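Local coordinates for protein endoglucanase E (Clostridium thermocellum, PDB 2WAO) that probably removes acetyl groups from plant cell-wall polysaccharides through its esterase domain, which also binds cellulose chains, within an enzyme that cleaves beta-1,4-glucans, at residues I161-R164 and S169-M172. Numbering follows the deposited sequence.
Sequences ITAR and SANM. With FMT (formic acid), chain I.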
# COMPACT_ATOMS: atom_id res chain seq x y z
N ILE A 161 -2.76 -3.09 -8.03
CA ILE A 161 -3.11 -3.51 -9.37
C ILE A 161 -1.78 -3.61 -10.21
O ILE A 161 -1.56 -4.59 -10.98
CB ILE A 161 -4.05 -2.47 -10.02
CG1 ILE A 161 -5.43 -2.44 -9.33
CG2 ILE A 161 -4.19 -2.78 -11.55
CD1 ILE A 161 -6.23 -1.15 -9.70
N THR A 162 -0.90 -2.62 -10.01
CA THR A 162 0.45 -2.59 -10.69
C THR A 162 1.25 -3.85 -10.29
O THR A 162 1.85 -4.52 -11.12
CB THR A 162 1.20 -1.27 -10.31
OG1 THR A 162 0.50 -0.15 -10.89
CG2 THR A 162 2.65 -1.26 -10.87
N ALA A 163 1.25 -4.17 -9.00
CA ALA A 163 1.96 -5.36 -8.54
C ALA A 163 1.39 -6.63 -9.18
O ALA A 163 2.17 -7.48 -9.63
CB ALA A 163 1.99 -5.45 -7.00
N ARG A 164 0.06 -6.76 -9.24
CA ARG A 164 -0.53 -7.95 -9.87
C ARG A 164 -0.16 -7.92 -11.37
O ARG A 164 0.20 -8.98 -11.90
CB ARG A 164 -2.05 -8.02 -9.67
CG ARG A 164 -2.46 -8.38 -8.30
CD ARG A 164 -3.95 -8.70 -8.23
NE ARG A 164 -4.82 -7.58 -8.59
CZ ARG A 164 -5.25 -6.64 -7.74
NH1 ARG A 164 -4.85 -6.63 -6.46
NH2 ARG A 164 -6.05 -5.69 -8.18
N SER A 169 5.33 -8.97 -5.66
CA SER A 169 4.70 -8.68 -4.37
C SER A 169 4.87 -7.19 -4.07
O SER A 169 5.70 -6.49 -4.69
CB SER A 169 5.33 -9.56 -3.29
OG SER A 169 6.68 -9.25 -3.19
N ALA A 170 4.07 -6.66 -3.14
CA ALA A 170 4.18 -5.23 -2.83
C ALA A 170 4.00 -5.02 -1.34
O ALA A 170 3.15 -5.68 -0.72
CB ALA A 170 3.18 -4.42 -3.63
N ASN A 171 4.86 -4.19 -0.76
CA ASN A 171 4.64 -3.66 0.58
C ASN A 171 4.16 -2.18 0.43
O ASN A 171 4.78 -1.38 -0.28
CB ASN A 171 5.87 -3.80 1.47
CG ASN A 171 6.19 -5.26 1.84
OD1 ASN A 171 5.44 -6.22 1.49
ND2 ASN A 171 7.31 -5.45 2.53
N MET A 172 3.04 -1.85 1.08
CA MET A 172 2.42 -0.53 0.92
C MET A 172 2.58 0.31 2.19
O MET A 172 1.76 0.25 3.12
CB MET A 172 0.94 -0.64 0.50
CG MET A 172 0.70 -1.36 -0.84
SD MET A 172 -1.03 -1.82 -1.16
CE MET A 172 -1.84 -0.23 -1.49
C FMT I . -6.03 -6.31 -11.67
O1 FMT I . -6.94 -5.77 -10.98
O2 FMT I . -5.43 -7.38 -11.39
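A163 and A170 meet methyl to methyl, CB to CB at 3.7 Å, the closest approach between segments 161-164 and 169-172 and the one apolar side-chain contact between them. Both CB atoms point across the interface. Methyl groups are the smallest side chains that can still make an apolar contact, and they let the helix lie close to the edge strand: the CA atoms of A163 and S169 are 6.0 Å apart. A163 CB also lies near the strand backbone, 4.5 Å from S169 C. Only 79 Å² is buried, both sides summed. F127 of the neighbouring strand 123-129 packs against A170 as well.

The arrangement belongs to the parallel alpha/beta fold of an SGNH (GDSL-type) hydrolase domain. Helix 158-165 lies in the beta-alpha-beta crossover from strand 123-129 to 168-174, an outermost strand of the five-stranded sheet. Backbone hydrogen bonds join S169 to R123 and I125, and N171 to I125 and F127, all on the adjacent parallel strand 123-129. Elsewhere on the helix, I161 and T162 lean on helix 313-331.

Polar interactions lie away from the methyl pair. The hydroxyl of S169, whose CB bond points away from the helix, is hydrogen-bonded to Y212 OH. R164, whose CB bond also points away from the strand, grips a formate, probably from the crystallisation liquor, in a two-pronged bond: R164 NE to formate O2 and R164 NH2 to formate O1, each 2.9 Å. Both are almost straight, at 173° and 175°. The formate carbon lies in the guanidinium plane at its edge. A bend at chi3 (-62°) folds the arginine back along its helix, bringing one guanidinium face over I161 CA, which sits 3.8 Å from the plane and toward the rim. NH1 bonds to Y155 O, and the Y155 ring adds a cation-pi contact.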